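Baccell_00875 (Bacteroides cellulosilyticus DSM 14838, PDB 5NO8) probably acts as a polysaccharide lyase that cleaves L-rhamnose from the glucuronic acid it caps in the side chains of complex arabinogalactan proteins. Local coordinates at residues T522-V527 with S561-D566; P547-L552 with D566-Q571. All blocks are in the same frame, centred on the assembly; numbering follows the deposited sequence.

Interaction 1. Residues T522-V527 with S561-D566; sequences TGDVFV and SQKYLD
One carboxylate oxygen gathers two donors where helix 509-529 passes the first turn of helix 562-576. Asp524 carries its CG anti to the carbonyl carbon, and this turns OD1 to the gap between the helices. The phenol of Tyr564 arrives from one direction and donates from OH to OD1 at 2.7 Å; the carboxylate and ring planes are 23° apart, and OD1 lies at the edge of the ring, near its plane. Lys563 reaches the same oxygen by a longer path. Its CG takes the crowded position between backbone N and carbonyl carbon (chi1 69°), which lays CG over the centre of the neighbouring Tyr564 ring, 3.9 Å above its plane; bends at chi3 and chi4 then bring NZ to OD1 at 3.0 Å in a salt bridge, crossing the aspartate at about a right angle. Both donors stand above the carboxylate plane. The ammonium group would probably help keep Asp524 ionised. An alanine in place of Asp524 would probably cost Lys563 and Tyr564 their shared acceptor and loosen the phenol's position.

Beside this polar cluster the Gly523 backbone packs on the ring. Gly523 CA stands 7.0 Å from Tyr564 CA, and its C lies 3.6 Å from Tyr564 CE1; a CB on Gly523 would collide with that atom. One turn on, Val527 points at the other helix and sets CG2 against the ring's edge, 3.9 Å from CD1 of Tyr564. The two helix segments, inclined at 42°, meet round the Tyr564 side chain, which also touches Leu552 and Leu555 of helix 542-559. That helix packs against both partners, while Phe526 turns instead to Tyr490 and Phe551.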
loop_
_atom_site.group_PDB
_atom_site.type_symbol
_atom_site.label_atom_id
_atom_site.label_comp_id
_atom_site.label_asym_id
_atom_site.label_seq_id
_atom_site.Cartn_x
_atom_site.Cartn_y
_atom_site.Cartn_z
ATOM N N THR A 522 5.841 18.678 -20.903
ATOM C CA THR A 522 5.578 18.058 -19.610
ATOM C C THR A 522 6.824 17.349 -19.081
ATOM O O THR A 522 7.165 17.484 -17.906
ATOM C CB THR A 522 4.361 17.099 -19.668
ATOM O OG1 THR A 522 3.158 17.856 -19.850
ATOM C CG2 THR A 522 4.237 16.285 -18.370
ATOM N N GLY A 523 7.476 16.565 -19.932
ATOM C CA GLY A 523 8.722 15.914 -19.591
ATOM C C GLY A 523 9.789 16.865 -19.060
ATOM O O GLY A 523 10.464 16.571 -18.069
ATOM N N ASP A 524 9.923 18.019 -19.712
ATOM C CA ASP A 524 10.896 19.020 -19.270
ATOM C C ASP A 524 10.510 19.605 -17.909
ATOM O O ASP A 524 11.381 19.771 -17.073
ATOM C CB ASP A 524 11.104 20.098 -20.353
ATOM C CG ASP A 524 11.721 19.534 -21.631
ATOM O OD1 ASP A 524 12.295 18.415 -21.607
ATOM O OD2 ASP A 524 11.632 20.206 -22.683
ATOM N N VAL A 525 9.223 19.834 -17.654
ATOM C CA VAL A 525 8.781 20.287 -16.324
ATOM C C VAL A 525 9.124 19.247 -15.247
ATOM O O VAL A 525 9.674 19.602 -14.204
ATOM C CB VAL A 525 7.290 20.665 -16.279
ATOM C CG1 VAL A 525 6.814 20.932 -14.846
ATOM C CG2 VAL A 525 7.028 21.902 -17.137
ATOM N N PHE A 526 8.853 17.968 -15.510
ATOM C CA PHE A 526 9.130 16.929 -14.510
ATOM C C PHE A 526 10.613 16.797 -14.216
ATOM O O PHE A 526 11.001 16.631 -13.072
ATOM C CB PHE A 526 8.563 15.563 -14.934
ATOM C CG PHE A 526 7.046 15.486 -14.992
ATOM C CD1 PHE A 526 6.210 16.511 -14.549
ATOM C CD2 PHE A 526 6.447 14.306 -15.456
ATOM C CE1 PHE A 526 4.826 16.385 -14.620
ATOM C CE2 PHE A 526 5.065 14.179 -15.518
ATOM C CZ PHE A 526 4.256 15.215 -15.109
ATOM N N VAL A 527 11.439 16.869 -15.253
ATOM C CA VAL A 527 12.886 16.844 -15.084
ATOM C C VAL A 527 13.397 18.040 -14.262
ATOM O O VAL A 527 14.287 17.882 -13.411
ATOM C CB VAL A 527 13.612 16.774 -16.455
ATOM C CG1 VAL A 527 15.112 16.999 -16.315
ATOM C CG2 VAL A 527 13.376 15.416 -17.103
ATOM N N SER A 561 15.256 10.231 -25.950
ATOM C CA SER A 561 16.072 11.293 -25.337
ATOM C C SER A 561 16.541 10.831 -23.957
ATOM O O SER A 561 15.714 10.676 -23.056
ATOM C CB SER A 561 15.283 12.603 -25.189
ATOM O OG SER A 561 14.624 12.970 -26.389
ATOM N N GLN A 562 17.848 10.630 -23.791
ATOM C CA GLN A 562 18.420 10.127 -22.525
ATOM C C GLN A 562 18.054 10.950 -21.285
ATOM O O GLN A 562 17.969 10.385 -20.184
ATOM C CB GLN A 562 19.941 9.988 -22.605
ATOM N N LYS A 563 17.830 12.261 -21.438
ATOM C CA LYS A 563 17.488 13.098 -20.291
ATOM C C LYS A 563 16.242 12.598 -19.524
ATOM O O LYS A 563 16.147 12.761 -18.296
ATOM C CB LYS A 563 17.308 14.568 -20.688
ATOM C CG LYS A 563 16.104 14.903 -21.549
ATOM C CD LYS A 563 16.309 16.234 -22.289
ATOM C CE LYS A 563 15.139 17.202 -22.166
ATOM N NZ LYS A 563 15.090 17.864 -20.825
ATOM N N TYR A 564 15.302 11.991 -20.239
ATOM C CA TYR A 564 14.115 11.459 -19.575
ATOM C C TYR A 564 14.427 10.150 -18.847
ATOM O O TYR A 564 13.976 9.975 -17.717
ATOM C CB TYR A 564 12.923 11.333 -20.538
ATOM C CG TYR A 564 12.594 12.631 -21.248
ATOM C CD1 TYR A 564 12.392 13.805 -20.532
ATOM C CD2 TYR A 564 12.475 12.682 -22.635
ATOM C CE1 TYR A 564 12.105 15.005 -21.172
ATOM C CE2 TYR A 564 12.173 13.879 -23.289
ATOM C CZ TYR A 564 11.994 15.037 -22.555
ATOM O OH TYR A 564 11.689 16.239 -23.166
ATOM N N LEU A 565 15.207 9.261 -19.461
ATOM C CA LEU A 565 15.645 8.038 -18.794
ATOM C C LEU A 565 16.531 8.307 -17.598
ATOM O O LEU A 565 16.450 7.594 -16.596
ATOM C CB LEU A 565 16.367 7.063 -19.735
ATOM C CG LEU A 565 16.699 5.652 -19.183
ATOM C CD1 LEU A 565 15.514 4.999 -18.466
ATOM C CD2 LEU A 565 17.198 4.723 -20.287
ATOM N N ASP A 566 17.411 9.303 -17.691
ATOM C CA ASP A 566 18.263 9.652 -16.540
ATOM C C ASP A 566 17.407 10.138 -15.349
ATOM O O ASP A 566 17.688 9.790 -14.210
ATOM C CB ASP A 566 19.355 10.679 -16.921
ATOM C CG ASP A 566 20.475 10.076 -17.812
ATOM O OD1 ASP A 566 20.591 8.827 -17.968
ATOM O OD2 ASP A 566 21.276 10.869 -18.343
#

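Interaction 2. Residues P547-L552 with D566-Q571; sequences PAIQFL and DEVKRQ
Segments 547-552 and 566-571 run nearly antiparallel, their axes inclined at 153° and 9.3 Å apart at closest approach, with the CA atoms of Ile549 and Val568 only 5.5 Å from each other. They belong to helices 542-559 and 562-576, a helical hairpin within the protein's helix-rich C-terminal region, and the contact is buried, with no hydrogen bond between the two segments.

Val568 stands between two residues of the facing helix. It crosses Ile549 obliquely, with Val568 CG1, anti to the backbone N, 3.8 Å from Ile549 CG2, whereas its CG2 fits 3.6 Å from Leu552 CB. Ile549 and Gln571 lie alongside, pointing opposite ways, and this brings Ile549 CD1 to 3.5 Å from Gln571 CB. Leu552 instead crosses the aliphatic part of Glu567, its CD1 3.5 Å from Glu567 CG. Tyr625 of helix 615-629 touches Val568 as well.

A bend at chi2 (59°) then leads the Glu567 carboxylate away from this apolar seam. There Arg570 grips it side-on in a salt bridge, NE and NH2 both donating to OE1, which lies in the guanidinium plane. Extended beyond CG, Gln571 uses both ends of its amide: its OE1 accepts a hydrogen bond from Tyr533 OH, and its NE2 donates in the amide plane, at a nearly straight 175°, to the anti lone pair of Glu567 OE2, 2.8 Å away.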
loop_
_atom_site.group_PDB
_atom_site.type_symbol
_atom_site.label_atom_id
_atom_site.label_comp_id
_atom_site.label_asym_id
_atom_site.label_seq_id
_atom_site.Cartn_x
_atom_site.Cartn_y
_atom_site.Cartn_z
ATOM N N PRO A 547 3.376 8.082 -11.125
ATOM C CA PRO A 547 2.998 8.653 -12.436
ATOM C C PRO A 547 4.072 9.505 -13.125
ATOM O O PRO A 547 4.140 9.490 -14.359
ATOM C CB PRO A 547 1.818 9.533 -12.088
ATOM C CG PRO A 547 1.182 8.836 -10.945
ATOM C CD PRO A 547 2.343 8.361 -10.120
ATOM N N ALA A 548 4.882 10.230 -12.347
ATOM C CA ALA A 548 6.012 10.985 -12.914
ATOM C C ALA A 548 6.896 10.059 -13.712
ATOM O O ALA A 548 7.243 10.338 -14.859
ATOM C CB ALA A 548 6.844 11.658 -11.814
ATOM N N ILE A 549 7.233 8.925 -13.116
ATOM C CA ILE A 549 8.183 8.005 -13.713
ATOM C C ILE A 549 7.524 7.217 -14.854
ATOM O O ILE A 549 8.188 6.918 -15.871
ATOM C CB ILE A 549 8.755 7.042 -12.658
ATOM C CG1 ILE A 549 9.410 7.826 -11.515
ATOM C CG2 ILE A 549 9.742 6.069 -13.259
ATOM C CD1 ILE A 549 9.896 6.951 -10.386
ATOM N N GLN A 550 6.242 6.890 -14.678
ATOM C CA GLN A 550 5.405 6.220 -15.691
ATOM C C GLN A 550 5.395 7.076 -16.965
ATOM O O GLN A 550 5.631 6.588 -18.075
ATOM C CB GLN A 550 3.974 6.054 -15.142
ATOM C CG GLN A 550 2.951 5.373 -16.039
ATOM C CD GLN A 550 1.520 5.489 -15.508
ATOM O OE1 GLN A 550 1.169 6.432 -14.768
ATOM N NE2 GLN A 550 0.678 4.535 -15.892
ATOM N N PHE A 551 5.180 8.368 -16.778
ATOM C CA PHE A 551 5.198 9.313 -17.895
ATOM C C PHE A 551 6.562 9.413 -18.568
ATOM O O PHE A 551 6.676 9.286 -19.807
ATOM C CB PHE A 551 4.774 10.689 -17.417
ATOM C CG PHE A 551 4.799 11.710 -18.504
ATOM C CD1 PHE A 551 3.701 11.896 -19.287
ATOM C CD2 PHE A 551 5.958 12.435 -18.760
ATOM C CE1 PHE A 551 3.707 12.817 -20.322
ATOM C CE2 PHE A 551 5.985 13.356 -19.782
ATOM C CZ PHE A 551 4.864 13.549 -20.557
ATOM N N LEU A 552 7.594 9.656 -17.769
ATOM C CA LEU A 552 8.940 9.815 -18.301
ATOM C C LEU A 552 9.469 8.583 -19.025
ATOM O O LEU A 552 10.151 8.711 -20.048
ATOM C CB LEU A 552 9.925 10.240 -17.221
ATOM C CG LEU A 552 9.742 11.642 -16.616
ATOM C CD1 LEU A 552 10.562 11.715 -15.351
ATOM C CD2 LEU A 552 10.165 12.753 -17.567
ATOM N N ASP A 566 17.411 9.303 -17.691
ATOM C CA ASP A 566 18.263 9.652 -16.540
ATOM C C ASP A 566 17.407 10.138 -15.349
ATOM O O ASP A 566 17.688 9.790 -14.210
ATOM C CB ASP A 566 19.355 10.679 -16.921
ATOM C CG ASP A 566 20.475 10.076 -17.812
ATOM O OD1 ASP A 566 20.591 8.827 -17.968
ATOM O OD2 ASP A 566 21.276 10.869 -18.343
ATOM N N GLU A 567 16.337 10.867 -15.624
ATOM C CA GLU A 567 15.404 11.281 -14.569
ATOM C C GLU A 567 14.636 10.084 -13.958
ATOM O O GLU A 567 14.495 9.991 -12.735
ATOM C CB GLU A 567 14.437 12.335 -15.071
ATOM C CG GLU A 567 13.582 12.967 -13.970
ATOM C CD GLU A 567 14.391 13.653 -12.876
ATOM O OE1 GLU A 567 15.470 14.187 -13.197
ATOM O OE2 GLU A 567 13.939 13.681 -11.707
ATOM N N VAL A 568 14.188 9.170 -14.816
ATOM C CA VAL A 568 13.599 7.891 -14.365
ATOM C C VAL A 568 14.531 7.207 -13.378
ATOM O O VAL A 568 14.102 6.854 -12.279
ATOM C CB VAL A 568 13.289 6.936 -15.554
ATOM C CG1 VAL A 568 12.973 5.512 -15.083
ATOM C CG2 VAL A 568 12.157 7.481 -16.400
ATOM N N LYS A 569 15.790 7.030 -13.769
ATOM C CA LYS A 569 16.783 6.360 -12.933
ATOM C C LYS A 569 17.053 7.090 -11.629
ATOM O O LYS A 569 17.245 6.444 -10.604
ATOM C CB LYS A 569 18.098 6.133 -13.687
ATOM C CG LYS A 569 18.001 5.005 -14.683
ATOM C CD LYS A 569 19.299 4.832 -15.439
ATOM C CE LYS A 569 19.182 3.717 -16.457
ATOM N NZ LYS A 569 20.158 3.916 -17.553
ATOM N N ARG A 570 17.044 8.423 -11.661
ATOM C CA ARG A 570 17.171 9.218 -10.432
ATOM C C ARG A 570 15.980 9.003 -9.482
ATOM O O ARG A 570 16.168 8.964 -8.269
ATOM C CB ARG A 570 17.326 10.734 -10.722
ATOM C CG ARG A 570 18.757 11.147 -11.061
ATOM C CD ARG A 570 18.925 12.678 -11.073
ATOM N NE ARG A 570 18.221 13.287 -12.201
ATOM C CZ ARG A 570 18.689 13.369 -13.454
ATOM N NH1 ARG A 570 19.898 12.899 -13.773
ATOM N NH2 ARG A 570 17.938 13.933 -14.397
ATOM N N GLN A 571 14.777 8.890 -10.035
ATOM C CA GLN A 571 13.562 8.799 -9.229
ATOM C C GLN A 571 13.209 7.378 -8.779
ATOM O O GLN A 571 12.452 7.223 -7.816
ATOM C CB GLN A 571 12.388 9.439 -9.943
ATOM C CG GLN A 571 12.538 10.957 -10.099
ATOM C CD GLN A 571 11.250 11.666 -10.461
ATOM O OE1 GLN A 571 10.152 11.197 -10.136
ATOM N NE2 GLN A 571 11.368 12.820 -11.142
#

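Overall arrangement
Three successive helices, 509-529, 542-559 and 562-576, are bound into one bundle, a worked case of two overlapping chain closures. From the N terminus, segment 522-527 comes first; interaction 1 closes a 33-residue loop that brings it to 561-566, spanning the whole of the middle helix. Interaction 2 starts inside that loop, at 547-552, and closes at 566-571, which begins at the last residue of interaction 1, so the two cross rather than nest. They share Asp566 and helix 562-576, and their centres lie about 8 Å apart. Phe551 packs on Thr522 and Gly523, joining the first two helices, and Val527 touches Glu567.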